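Local atomic coordinates of Lmo1340 protein (Listeria monocytogenes, PDB entry 4NLM), a protein that is of unknown function but belongs to the YqgU-like beta-propeller family and is probably a surface lipoprotein. Residues 51-56 with 326-330; 81-85 with 119-124; 201-207 with 218-224; 286-290 with 319-324; 332-336 with 345-349. One frame throughout, in Å; residues are numbered along the deposited sequence.

Contacts 1, 2 and 4 join elements that are not paired as neighbouring strands, whereas contacts 3 and 5 zip up beta hairpins. All five are partly buried. Contact 1 lies nearest the chain's centre and is built on a buried tryptophan. Contact 2 lies farther out and adds an arginine grip; it touches contact 1 where Leu54 meets Leu121 and Ile84. Contact 4 reaches contact 1 through Phe287 and Ile326, but ends in an exposed tyrosine. Contacts 3 and 5 rest on backbone ladders with exposed ends: bulges and water in 3, an Asx turn in 5. Contact 5 shares a sheet with contact 1. Contact 3 touches none; contact 4 is nearest, about 12 Å away between nearest atoms.

Contact 1 (51-56 with 326-330); sequences VGWLSK and ILSYE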
# COMPACT_ATOMS: atom_id res chain seq x y z
N VAL A 51 -5.63 9.73 1.01
CA VAL A 51 -4.41 8.94 1.08
C VAL A 51 -4.67 7.58 1.78
O VAL A 51 -4.11 6.57 1.40
CB VAL A 51 -3.34 9.73 1.85
CG1 VAL A 51 -2.08 8.88 2.09
CG2 VAL A 51 -3.01 11.00 1.11
N GLY A 52 -5.52 7.59 2.79
CA GLY A 52 -5.81 6.40 3.58
C GLY A 52 -6.56 6.74 4.83
O GLY A 52 -6.98 7.85 5.03
N TRP A 53 -6.71 5.73 5.71
CA TRP A 53 -7.39 5.89 6.97
C TRP A 53 -6.47 6.51 8.02
O TRP A 53 -5.28 6.21 8.09
CB TRP A 53 -7.81 4.53 7.53
CG TRP A 53 -8.84 3.84 6.67
CD1 TRP A 53 -8.63 2.80 5.84
CD2 TRP A 53 -10.22 4.10 6.66
NE1 TRP A 53 -9.80 2.39 5.27
CE2 TRP A 53 -10.80 3.21 5.73
CE3 TRP A 53 -11.05 5.02 7.30
CZ2 TRP A 53 -12.16 3.19 5.46
CZ3 TRP A 53 -12.37 5.03 7.00
CH2 TRP A 53 -12.93 4.11 6.09
N LEU A 54 -7.06 7.36 8.85
CA LEU A 54 -6.39 7.85 10.07
C LEU A 54 -6.97 7.26 11.34
O LEU A 54 -6.28 7.23 12.37
CB LEU A 54 -6.44 9.37 10.14
CG LEU A 54 -5.66 10.10 9.04
CD1 LEU A 54 -5.85 11.59 9.20
CD2 LEU A 54 -4.21 9.73 9.06
N SER A 55 -8.22 6.79 11.28
CA SER A 55 -8.91 6.19 12.42
C SER A 55 -10.10 5.45 11.84
O SER A 55 -10.34 5.51 10.65
CB SER A 55 -9.39 7.27 13.38
OG SER A 55 -10.53 7.97 12.92
N LYS A 56 -10.90 4.83 12.70
CA LYS A 56 -12.06 4.09 12.20
C LYS A 56 -13.07 5.01 11.52
O LYS A 56 -13.89 4.55 10.73
CB LYS A 56 -12.75 3.26 13.27
CG LYS A 56 -13.36 4.06 14.36
CD LYS A 56 -14.03 3.16 15.38
CE LYS A 56 -14.58 3.96 16.53
NZ LYS A 56 -15.31 3.09 17.50
N ILE A 326 -7.96 -0.88 -3.07
CA ILE A 326 -8.76 -1.06 -1.85
C ILE A 326 -7.86 -1.02 -0.63
O ILE A 326 -6.76 -1.50 -0.68
CB ILE A 326 -9.61 -2.33 -1.87
CG1 ILE A 326 -8.79 -3.54 -2.33
CG2 ILE A 326 -10.86 -2.11 -2.70
CD1 ILE A 326 -9.53 -4.88 -2.17
N LEU A 327 -8.39 -0.44 0.45
CA LEU A 327 -7.60 -0.35 1.70
C LEU A 327 -8.57 -0.37 2.87
O LEU A 327 -9.41 0.51 3.06
CB LEU A 327 -6.81 0.96 1.71
CG LEU A 327 -5.99 1.15 2.99
CD1 LEU A 327 -4.90 0.12 3.16
CD2 LEU A 327 -5.40 2.56 2.97
N SER A 328 -8.35 -1.34 3.76
CA SER A 328 -9.13 -1.43 4.98
C SER A 328 -8.43 -0.73 6.13
O SER A 328 -7.30 -0.30 6.04
CB SER A 328 -9.40 -2.89 5.34
OG SER A 328 -8.23 -3.55 5.78
N TYR A 329 -9.18 -0.63 7.22
CA TYR A 329 -8.68 -0.10 8.48
C TYR A 329 -8.39 -1.26 9.45
O TYR A 329 -8.73 -2.40 9.16
CB TYR A 329 -9.66 0.94 9.06
CG TYR A 329 -9.17 1.55 10.35
CD1 TYR A 329 -8.03 2.36 10.35
CD2 TYR A 329 -9.80 1.30 11.56
CE1 TYR A 329 -7.54 2.89 11.53
CE2 TYR A 329 -9.32 1.80 12.74
CZ TYR A 329 -8.19 2.61 12.72
OH TYR A 329 -7.71 3.12 13.91
N GLU A 330 -7.69 -0.99 10.55
CA GLU A 330 -7.34 -1.99 11.52
C GLU A 330 -8.54 -2.74 12.04
O GLU A 330 -8.44 -3.93 12.31
CB GLU A 330 -6.61 -1.30 12.69
CG GLU A 330 -6.09 -2.17 13.78
CD GLU A 330 -4.82 -2.87 13.45
OE1 GLU A 330 -4.31 -2.64 12.36
OE2 GLU A 330 -4.31 -3.62 14.31
O HOH W 1 -6.03 5.39 14.54
O HOH W 2 -9.99 4.18 15.38
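Strands 51-53 and 326-328, which meet through Gly52, Trp53 and Leu327, run at 32° to each other with their axes 7.5 Å apart at closest approach. Trp53 and Tyr329 carry most of the contact. The Trp53 indole sends NE1 to Leu327 O at 2.9 Å. The acceptor lies at the ring edge, close to the ring plane, but the N-H comes in from above the carbonyl plane. This bond would limit the rotation of the buried indole. Tyr329 CB sits over one face of the five-membered ring, 3.8 Å from its centroid, in a CH-pi contact. Leu327 fills the other end, with CD2 3.9 Å from Gly52 CA. The two strands are edge strands of different sheets, so the contact packs one propeller blade against the next rather than pairing strands. Beyond Trp53 the chain turns at Leu54, and Leu54 and Ser55 form a classic beta bulge opposite Ser58. The Tyr329 ring lies against the backbone that follows. Its CG is anti to the backbone N (chi1 -178°), which carries the ring towards Ser55 and Lys56. Lys56 N lies over one face, 3.4 Å from Tyr329 CE2, while Glu330 CB covers the opposite face. The Tyr329 hydroxyl is joined to segment 51-56 by water. Water 1 links it to Leu54 O. Water 2 links it to Lys56 N. The Ser328 hydroxyl is bonded to Asp276 and Asn278, and Ser55 OG to Ser58 and Asp57.

Contact 2 (81-85 with 119-124); sequences KRPIF and IALNDG
Arg82 has an extended start to its side chain (chi1 179°) and a bend at chi3 (66°), which together bring its guanidinium end-on to Leu121 O. Phe85 is also extended at chi1, and its ring swings out to meet Ile119. The contact joins two blades of the beta propeller. Strand 81-87 is an edge strand of one sheet, and segment 119-124 leaves strand 114-120 of the next sheet and turns back on itself. Both end nitrogens of Arg82 bond to the one carbonyl oxygen: NH1 is 2.9 Å and NH2 3.0 Å from Leu121 O. The oxygen lies close to the guanidinium plane. NH1 approaches in the carbonyl plane, whereas NH2 comes from above it. NH2 has a second partner in a salt bridge with Glu73 of strand 68-75, so the guanidinium is shared between a carbonyl and a carboxylate.

Ile84 and Phe85 form a classic beta bulge opposite Phe71, and their side chains serve different parts of the other segment. Ile84 CD1 packs on Leu121 CD2 at 3.9 Å. Ile119 CD1 stands almost exactly over the centre of the Phe85 ring, 3.5 Å from the centroid, in a CH-pi contact. Gly124 O lies at the edge of the same ring, in its plane. The turn is closed by the backbone bond from Gly124 N to Ala120 O. Gly124, with positive phi, makes a CA-H...O contact, its CA 3.2 Å from Ile84 O. Water 3 donates to both Ile84 O and Gly124 O, at 2.9 Å from each oxygen.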
# COMPACT_ATOMS: atom_id res chain seq x y z
N LYS A 81 -13.51 18.74 9.18
CA LYS A 81 -12.13 18.75 8.72
C LYS A 81 -11.22 19.36 9.76
O LYS A 81 -11.59 20.29 10.47
CB LYS A 81 -12.01 19.56 7.43
CG LYS A 81 -12.68 18.92 6.24
CD LYS A 81 -12.63 19.79 4.99
CE LYS A 81 -13.41 19.22 3.83
NZ LYS A 81 -13.46 20.15 2.69
N ARG A 82 -10.02 18.82 9.83
CA ARG A 82 -9.01 19.34 10.72
C ARG A 82 -7.72 19.51 9.93
O ARG A 82 -7.23 18.57 9.35
CB ARG A 82 -8.79 18.36 11.87
CG ARG A 82 -7.72 18.83 12.83
CD ARG A 82 -7.48 17.87 13.98
NE ARG A 82 -6.93 16.58 13.56
CZ ARG A 82 -5.64 16.27 13.52
NH1 ARG A 82 -4.69 17.16 13.78
NH2 ARG A 82 -5.28 15.07 13.13
N PRO A 83 -7.14 20.72 9.96
CA PRO A 83 -5.90 20.92 9.23
C PRO A 83 -4.73 20.24 9.90
O PRO A 83 -4.61 20.33 11.10
CB PRO A 83 -5.70 22.44 9.27
CG PRO A 83 -6.39 22.86 10.51
CD PRO A 83 -7.53 21.91 10.73
N ILE A 84 -3.89 19.56 9.13
CA ILE A 84 -2.70 18.94 9.63
C ILE A 84 -1.43 19.67 9.20
O ILE A 84 -0.64 20.11 10.01
CB ILE A 84 -2.61 17.46 9.19
CG1 ILE A 84 -3.86 16.69 9.66
CG2 ILE A 84 -1.35 16.81 9.76
CD1 ILE A 84 -4.06 15.38 8.95
N PHE A 85 -1.24 19.85 7.89
CA PHE A 85 -0.00 20.39 7.32
C PHE A 85 -0.28 20.91 5.93
O PHE A 85 -1.17 20.41 5.25
CB PHE A 85 1.07 19.23 7.24
CG PHE A 85 2.42 19.61 6.75
CD1 PHE A 85 3.39 20.00 7.64
CD2 PHE A 85 2.76 19.49 5.41
CE1 PHE A 85 4.68 20.32 7.21
CE2 PHE A 85 4.04 19.81 4.97
CZ PHE A 85 4.99 20.23 5.87
N ILE A 119 5.88 13.89 9.89
CA ILE A 119 5.00 14.88 10.46
C ILE A 119 4.03 14.24 11.41
O ILE A 119 3.39 13.24 11.06
CB ILE A 119 4.22 15.56 9.34
CG1 ILE A 119 5.20 16.29 8.40
CG2 ILE A 119 3.18 16.54 9.87
CD1 ILE A 119 4.68 16.63 7.04
N ALA A 120 3.90 14.81 12.61
CA ALA A 120 2.95 14.26 13.58
C ALA A 120 1.53 14.61 13.22
O ALA A 120 1.21 15.76 12.95
CB ALA A 120 3.26 14.76 14.99
N LEU A 121 0.66 13.60 13.23
CA LEU A 121 -0.73 13.84 12.90
C LEU A 121 -1.47 14.70 13.91
O LEU A 121 -2.38 15.44 13.53
CB LEU A 121 -1.46 12.51 12.74
CG LEU A 121 -1.12 11.79 11.43
CD1 LEU A 121 -1.47 10.32 11.51
CD2 LEU A 121 -1.86 12.48 10.29
N ASN A 122 -1.09 14.63 15.19
CA ASN A 122 -1.88 15.35 16.17
C ASN A 122 -1.74 16.87 16.11
O ASN A 122 -2.71 17.58 16.39
CB ASN A 122 -1.69 14.81 17.58
CG ASN A 122 -0.25 14.87 18.07
OD1 ASN A 122 0.65 15.37 17.41
ND2 ASN A 122 -0.03 14.32 19.26
N ASP A 123 -0.57 17.37 15.74
CA ASP A 123 -0.39 18.81 15.67
C ASP A 123 0.32 19.33 14.41
O ASP A 123 0.57 20.53 14.32
CB ASP A 123 0.32 19.32 16.94
CG ASP A 123 1.73 18.78 17.09
OD1 ASP A 123 2.26 18.13 16.18
OD2 ASP A 123 2.35 19.05 18.15
N GLY A 124 0.66 18.45 13.47
CA GLY A 124 1.32 18.87 12.23
C GLY A 124 2.77 19.29 12.38
O GLY A 124 3.35 19.89 11.47
O HOH W 3 1.60 21.99 10.37

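Contact 3 (201-207 with 218-224); sequences ELGNLYL and LIVANIM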
# COMPACT_ATOMS: atom_id res chain seq x y z
N GLU A 201 9.10 -13.13 -14.43
CA GLU A 201 7.89 -13.01 -13.65
C GLU A 201 8.10 -13.57 -12.23
O GLU A 201 7.59 -13.01 -11.25
CB GLU A 201 6.77 -13.76 -14.34
CG GLU A 201 5.42 -13.52 -13.67
CD GLU A 201 4.27 -13.84 -14.60
OE1 GLU A 201 3.73 -14.93 -14.45
OE2 GLU A 201 3.96 -13.01 -15.51
N LEU A 202 8.84 -14.67 -12.14
CA LEU A 202 9.11 -15.35 -10.88
C LEU A 202 10.49 -15.08 -10.32
O LEU A 202 11.42 -14.82 -11.04
CB LEU A 202 8.98 -16.89 -11.04
CG LEU A 202 7.68 -17.58 -11.41
CD1 LEU A 202 7.89 -19.04 -11.73
CD2 LEU A 202 6.74 -17.44 -10.25
N GLY A 203 10.61 -15.20 -9.01
CA GLY A 203 11.89 -15.13 -8.32
C GLY A 203 11.85 -16.07 -7.13
O GLY A 203 10.93 -16.86 -6.99
N ASN A 204 12.86 -15.98 -6.28
CA ASN A 204 12.91 -16.79 -5.06
C ASN A 204 12.96 -15.84 -3.88
O ASN A 204 13.67 -14.84 -3.92
CB ASN A 204 14.12 -17.71 -5.13
CG ASN A 204 13.98 -18.73 -6.22
OD1 ASN A 204 13.10 -19.58 -6.15
ND2 ASN A 204 14.81 -18.65 -7.26
N LEU A 205 12.18 -16.14 -2.84
CA LEU A 205 12.12 -15.28 -1.67
C LEU A 205 13.19 -15.64 -0.66
O LEU A 205 13.30 -16.80 -0.29
CB LEU A 205 10.78 -15.40 -0.97
CG LEU A 205 9.53 -15.12 -1.75
CD1 LEU A 205 8.36 -15.08 -0.80
CD2 LEU A 205 9.68 -13.78 -2.44
N TYR A 206 13.92 -14.62 -0.22
CA TYR A 206 14.99 -14.74 0.75
C TYR A 206 14.71 -13.89 1.96
O TYR A 206 14.16 -12.80 1.86
CB TYR A 206 16.32 -14.29 0.12
CG TYR A 206 16.88 -15.28 -0.84
CD1 TYR A 206 16.50 -15.28 -2.16
CD2 TYR A 206 17.82 -16.21 -0.44
CE1 TYR A 206 17.01 -16.18 -3.06
CE2 TYR A 206 18.34 -17.13 -1.33
CZ TYR A 206 17.92 -17.11 -2.64
OH TYR A 206 18.43 -18.01 -3.56
N LEU A 207 15.13 -14.39 3.12
CA LEU A 207 15.05 -13.68 4.40
C LEU A 207 16.48 -13.31 4.80
O LEU A 207 17.40 -14.11 4.65
CB LEU A 207 14.49 -14.57 5.50
CG LEU A 207 14.29 -13.94 6.88
CD1 LEU A 207 13.26 -12.82 6.83
CD2 LEU A 207 13.84 -15.00 7.89
N LEU A 218 17.16 -18.76 1.71
CA LEU A 218 15.99 -19.07 0.88
C LEU A 218 14.83 -19.56 1.74
O LEU A 218 14.98 -20.53 2.48
CB LEU A 218 16.33 -20.17 -0.12
CG LEU A 218 15.14 -20.74 -0.89
CD1 LEU A 218 14.67 -19.72 -1.89
CD2 LEU A 218 15.49 -22.05 -1.57
N ILE A 219 13.68 -18.90 1.65
CA ILE A 219 12.52 -19.30 2.43
C ILE A 219 11.36 -19.82 1.56
O ILE A 219 10.63 -20.69 1.99
CB ILE A 219 12.06 -18.21 3.43
CG1 ILE A 219 11.81 -16.88 2.72
CG2 ILE A 219 13.10 -18.04 4.54
CD1 ILE A 219 11.03 -15.88 3.54
N VAL A 220 11.19 -19.31 0.34
CA VAL A 220 10.11 -19.77 -0.54
C VAL A 220 10.56 -19.65 -1.99
O VAL A 220 10.91 -18.58 -2.44
CB VAL A 220 8.80 -18.94 -0.35
CG1 VAL A 220 7.67 -19.60 -1.09
CG2 VAL A 220 8.43 -18.81 1.12
N ALA A 221 10.50 -20.74 -2.73
CA ALA A 221 10.93 -20.74 -4.10
C ALA A 221 9.81 -20.37 -5.06
O ALA A 221 8.64 -20.61 -4.81
CB ALA A 221 11.45 -22.13 -4.46
N ASN A 222 10.19 -19.77 -6.18
CA ASN A 222 9.30 -19.57 -7.32
C ASN A 222 8.02 -18.80 -7.03
O ASN A 222 6.91 -19.29 -7.24
CB ASN A 222 9.00 -20.94 -7.92
CG ASN A 222 10.25 -21.69 -8.31
OD1 ASN A 222 11.13 -21.16 -9.00
ND2 ASN A 222 10.34 -22.92 -7.84
N ILE A 223 8.20 -17.56 -6.63
CA ILE A 223 7.12 -16.66 -6.28
C ILE A 223 7.09 -15.45 -7.21
O ILE A 223 8.13 -14.89 -7.57
CB ILE A 223 7.30 -16.19 -4.83
CG1 ILE A 223 7.19 -17.40 -3.88
CG2 ILE A 223 6.30 -15.11 -4.46
CD1 ILE A 223 5.96 -18.24 -4.05
N MSE A 224 5.89 -15.04 -7.61
CA MSE A 224 5.73 -13.86 -8.46
C MSE A 224 5.61 -12.57 -7.68
O MSE A 224 6.22 -11.58 -8.06
CB MSE A 224 4.48 -14.07 -9.33
CG MSE A 224 4.18 -12.89 -10.22
SE MSE A 224 2.44 -13.17 -11.07
CE MSE A 224 2.37 -15.10 -11.22
O HOH W 4 11.99 -18.64 -9.67
O HOH W 5 13.56 -20.22 -9.74
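Leu205 and its neighbours Val220 and Ile223 form the tight side of this contact, while Asn204 and Asn222 meet through one direct bond and bridging water on the looser side. Leu205 is modelled in two conformers. In the one described it lies alongside Val220, pointing the same way, with CD1 3.9 Å from Val220 CB. It crosses Ile223 at about a right angle. Thr235 and Asn193 also touch this apolar group. Farther along, Leu207 CB packs on Ile219 CG2.

The segments belong to a beta hairpin of strands 203-209 and 212-223, the last two strands of a four-stranded propeller blade. Gly203 and Ile223 make a hydrogen-bonded pair with two backbone bonds. The register then slips twice. A G1 bulge at Asn222 and Ile223 faces Gly203, and a classic bulge at Ile219 and Val220 faces Leu205. Leu205 O takes Ile219 N at 2.9 Å and Val220 N only weakly. Ile219 CG1 lies between its backbone N and carbonyl carbon (chi1 55°), which puts it 3.4 Å from Leu205 O. Leu205 N bonds to Val220 O at 2.8 Å.

On the other side, Asn204 OD1 accepts Asn222 N at 2.9 Å, from above the amide carbonyl plane. Water 5 accepts from Asn204 ND2 and donates to Asn222 OD1. Leu218 packs its CB on Tyr206 CE2 and sets CD1 over one face of that ring, near the rim. At the far end, the selenomethionine Met224 runs obliquely across Glu201, with CE 3.5 Å from Glu201 OE1. That carboxylate oxygen is bonded to Thr270.

Contact 4 (286-290 with 319-324); sequences TFVPY and ELMDNQ
Tyr290 OH is bonded on two counts across this contact. It donates to Glu319 OE1 at 2.6 Å and accepts from Leu320 N at 2.8 Å. Glu319 bends at chi2 (-82°), which brings OE1 back to the hydroxyl. Glu319 OE1 uses its anti lone pair. The carboxylate and the tyrosine ring are nearly coplanar, 19° apart, and the oxygen sits at the ring edge. Leu320 CD2 meets the ring obliquely, 3.8 Å from Tyr290 CE2.

At the buried end the Phe287 ring lies among oxygens, two of which have partners elsewhere. The backbone Asp322 O is 3.6 Å from Phe287 CE1 and takes a bond from Tyr337 OH. The side-chain Asn323 OD1 is 3.5 Å from Phe287 CD2 and accepts from Tyr274 N. Asn323 CA stands over the centre of the Phe287 ring in a CH-pi contact. Within segment 319-324, Gln324 NE2 donates to Asp322 OD2 at 3.1 Å, on the anti side of that oxygen and tilted from the carboxylate plane.

Strands 284-289 and 313-321 flank strand 302-308 in one antiparallel sheet, so the contact bridges across the strand between them. Leu320 and Met321 both face Tyr302, which marks a G1 beta bulge in this propeller blade.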
# COMPACT_ATOMS: atom_id res chain seq x y z
N THR A 286 -9.70 -9.21 -1.84
CA THR A 286 -9.11 -9.12 -3.17
C THR A 286 -10.19 -9.14 -4.23
O THR A 286 -11.25 -9.75 -4.06
CB THR A 286 -8.14 -10.29 -3.45
OG1 THR A 286 -7.48 -10.13 -4.70
CG2 THR A 286 -8.79 -11.64 -3.32
N PHE A 287 -9.89 -8.51 -5.36
CA PHE A 287 -10.67 -8.72 -6.56
C PHE A 287 -10.25 -10.05 -7.18
O PHE A 287 -9.08 -10.49 -7.08
CB PHE A 287 -10.54 -7.54 -7.55
CG PHE A 287 -11.21 -6.34 -7.02
CD1 PHE A 287 -12.59 -6.22 -7.15
CD2 PHE A 287 -10.51 -5.34 -6.38
CE1 PHE A 287 -13.24 -5.15 -6.60
CE2 PHE A 287 -11.16 -4.28 -5.85
CZ PHE A 287 -12.53 -4.16 -5.98
N VAL A 288 -11.22 -10.69 -7.83
CA VAL A 288 -11.03 -11.97 -8.47
C VAL A 288 -11.77 -11.93 -9.82
O VAL A 288 -12.91 -11.54 -9.86
CB VAL A 288 -11.63 -13.11 -7.60
CG1 VAL A 288 -11.52 -14.45 -8.24
CG2 VAL A 288 -10.93 -13.18 -6.26
N PRO A 289 -11.12 -12.41 -10.89
CA PRO A 289 -11.80 -12.45 -12.18
C PRO A 289 -12.78 -13.60 -12.24
O PRO A 289 -12.62 -14.58 -11.56
CB PRO A 289 -10.65 -12.71 -13.18
CG PRO A 289 -9.40 -12.58 -12.39
CD PRO A 289 -9.73 -12.87 -10.99
N TYR A 290 -13.75 -13.49 -13.14
CA TYR A 290 -14.71 -14.55 -13.35
C TYR A 290 -14.18 -15.70 -14.21
O TYR A 290 -14.70 -16.81 -14.14
CB TYR A 290 -15.99 -14.01 -13.97
CG TYR A 290 -16.77 -13.18 -13.01
CD1 TYR A 290 -17.41 -13.77 -11.93
CD2 TYR A 290 -16.88 -11.82 -13.17
CE1 TYR A 290 -18.11 -13.02 -11.04
CE2 TYR A 290 -17.58 -11.05 -12.26
CZ TYR A 290 -18.20 -11.68 -11.17
OH TYR A 290 -18.94 -10.93 -10.30
N GLU A 319 -20.56 -8.51 -6.54
CA GLU A 319 -20.30 -9.02 -7.87
C GLU A 319 -20.23 -7.88 -8.90
O GLU A 319 -20.67 -6.78 -8.62
CB GLU A 319 -21.46 -9.93 -8.30
CG GLU A 319 -21.73 -11.11 -7.37
CD GLU A 319 -20.86 -12.34 -7.54
OE1 GLU A 319 -19.94 -12.39 -8.36
OE2 GLU A 319 -21.11 -13.31 -6.79
N LEU A 320 -19.64 -8.20 -10.05
CA LEU A 320 -19.69 -7.36 -11.25
C LEU A 320 -19.18 -5.98 -11.00
O LEU A 320 -19.87 -4.98 -11.24
CB LEU A 320 -21.12 -7.32 -11.82
CG LEU A 320 -21.73 -8.69 -12.16
CD1 LEU A 320 -23.17 -8.54 -12.63
CD2 LEU A 320 -20.96 -9.48 -13.22
N MSE A 321 -17.93 -5.94 -10.51
CA MSE A 321 -17.20 -4.72 -10.10
C MSE A 321 -15.99 -4.48 -10.93
O MSE A 321 -15.48 -5.40 -11.56
CB MSE A 321 -16.46 -4.97 -8.77
CG MSE A 321 -17.42 -5.41 -7.72
SE MSE A 321 -17.04 -4.20 -6.28
CE MSE A 321 -18.78 -3.29 -6.41
N ASP A 322 -15.47 -3.26 -10.86
CA ASP A 322 -14.18 -2.96 -11.45
C ASP A 322 -13.05 -3.05 -10.43
O ASP A 322 -13.19 -2.74 -9.23
CB ASP A 322 -14.13 -1.61 -12.11
CG ASP A 322 -12.89 -1.47 -13.01
OD1 ASP A 322 -12.37 -2.53 -13.54
OD2 ASP A 322 -12.46 -0.32 -13.23
N ASN A 323 -11.95 -3.61 -10.91
CA ASN A 323 -10.74 -3.79 -10.12
C ASN A 323 -10.06 -2.44 -9.93
O ASN A 323 -9.56 -1.89 -10.89
CB ASN A 323 -9.84 -4.75 -10.90
CG ASN A 323 -8.47 -4.89 -10.30
OD1 ASN A 323 -8.33 -5.27 -9.13
ND2 ASN A 323 -7.44 -4.64 -11.10
N GLN A 324 -10.05 -1.92 -8.70
CA GLN A 324 -9.37 -0.67 -8.40
C GLN A 324 -8.80 -0.82 -6.99
O GLN A 324 -9.18 -1.75 -6.27
CB GLN A 324 -10.32 0.53 -8.47
CG GLN A 324 -11.02 0.64 -9.82
CD GLN A 324 -11.89 1.85 -9.96
OE1 GLN A 324 -11.99 2.67 -9.06
NE2 GLN A 324 -12.50 2.00 -11.12

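Contact 5 (332-336 with 345-349); sequences GDLVL and IDTKT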
# COMPACT_ATOMS: atom_id res chain seq x y z
N GLY A 332 -13.20 -2.91 12.11
CA GLY A 332 -14.43 -2.63 11.37
C GLY A 332 -14.38 -3.13 9.95
O GLY A 332 -13.37 -3.64 9.45
N ASP A 333 -15.47 -2.84 9.24
CA ASP A 333 -15.71 -3.39 7.90
C ASP A 333 -15.66 -2.41 6.77
O ASP A 333 -16.03 -2.77 5.65
CB ASP A 333 -17.03 -4.15 7.91
CG ASP A 333 -17.02 -5.25 8.94
OD1 ASP A 333 -16.03 -6.04 8.98
OD2 ASP A 333 -17.97 -5.28 9.72
N LEU A 334 -15.20 -1.21 7.02
CA LEU A 334 -15.16 -0.21 5.96
C LEU A 334 -13.85 -0.29 5.19
O LEU A 334 -12.77 -0.40 5.76
CB LEU A 334 -15.37 1.18 6.53
CG LEU A 334 -16.64 1.41 7.31
CD1 LEU A 334 -16.72 2.85 7.75
CD2 LEU A 334 -17.87 1.03 6.50
N VAL A 335 -13.97 -0.11 3.87
CA VAL A 335 -12.82 -0.25 2.97
C VAL A 335 -12.86 0.89 1.96
O VAL A 335 -13.88 1.12 1.30
CB VAL A 335 -12.91 -1.60 2.25
CG1 VAL A 335 -11.85 -1.74 1.16
CG2 VAL A 335 -12.83 -2.75 3.24
N LEU A 336 -11.77 1.64 1.88
CA LEU A 336 -11.65 2.68 0.84
C LEU A 336 -11.48 1.98 -0.48
O LEU A 336 -10.80 0.98 -0.60
CB LEU A 336 -10.47 3.59 1.14
CG LEU A 336 -10.64 4.50 2.36
CD1 LEU A 336 -9.29 5.06 2.80
CD2 LEU A 336 -11.62 5.62 2.05
N ILE A 345 -16.61 1.13 0.74
CA ILE A 345 -17.44 -0.07 0.71
C ILE A 345 -17.59 -0.61 2.12
O ILE A 345 -16.61 -0.75 2.88
CB ILE A 345 -16.76 -1.17 -0.12
CG1 ILE A 345 -16.47 -0.67 -1.55
CG2 ILE A 345 -17.61 -2.45 -0.08
CD1 ILE A 345 -15.66 -1.64 -2.36
N ASP A 346 -18.82 -0.93 2.53
CA ASP A 346 -19.06 -1.60 3.80
C ASP A 346 -19.09 -3.10 3.47
O ASP A 346 -20.02 -3.58 2.84
CB ASP A 346 -20.36 -1.09 4.42
CG ASP A 346 -20.66 -1.68 5.76
OD1 ASP A 346 -20.26 -2.83 6.00
OD2 ASP A 346 -21.33 -0.97 6.54
N THR A 347 -18.09 -3.82 3.96
CA THR A 347 -17.92 -5.22 3.62
C THR A 347 -18.88 -6.17 4.32
O THR A 347 -18.96 -7.35 3.95
CB THR A 347 -16.46 -5.67 3.81
OG1 THR A 347 -15.62 -4.93 2.91
CG2 THR A 347 -16.33 -7.14 3.50
N LYS A 348 -19.60 -5.67 5.32
CA LYS A 348 -20.61 -6.43 6.02
C LYS A 348 -21.94 -6.43 5.23
O LYS A 348 -22.59 -7.48 5.11
CB LYS A 348 -20.81 -5.85 7.41
CG LYS A 348 -21.85 -6.59 8.24
CD LYS A 348 -21.89 -6.01 9.66
CE LYS A 348 -22.99 -6.59 10.49
NZ LYS A 348 -22.92 -6.11 11.90
N THR A 349 -22.33 -5.26 4.75
CA THR A 349 -23.60 -5.04 4.07
C THR A 349 -23.54 -5.01 2.54
O THR A 349 -24.58 -5.13 1.87
CB THR A 349 -24.20 -3.67 4.50
OG1 THR A 349 -23.41 -2.59 3.96
CG2 THR A 349 -24.31 -3.53 6.04
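A beta hairpin of strands 334-337 and 343-346 brings Val335 opposite Ile345 and Leu334 opposite Asp346. Val335 and Ile345 are a hydrogen-bonded antiparallel pair. Val335 N donates to Ile345 O at 2.9 Å, and Ile345 N donates to Val335 O at 2.8 Å. The first of these is the more bent, at 140°. Next along, Thr347 N donates to Asp333 O at 2.9 Å in a nearly straight bond (171°). Between these bonds Leu334 CA sits 3.4 Å from Ile345 O in a CA-H...O contact.

Leu334 and Asp346 form the non-hydrogen-bonded pair. Leu334 CD2 lies across Asp346 CB at 3.9 Å. The carboxylate of Asp346 is held by its own chain. With CG anti to the backbone N (chi1 -178°), OD1 is placed to accept from Lys348 N at 3.0 Å in an Asx turn, with a weak second bond from Thr349 N. The turn leads the chain out of the strand. At the exposed end Asp333 OD2 meets the Lys348 chain at CB, 3.7 Å away, while the charged ends stay apart.

Strand 334-337 lies between 343-346 and 326-328 in a mixed sheet. Leu334 and Leu336 reach Trp53 of strand 47-55, Val335 touches Ile326 and Ser328, and Ile345 packs on Met352 of strand 352-357.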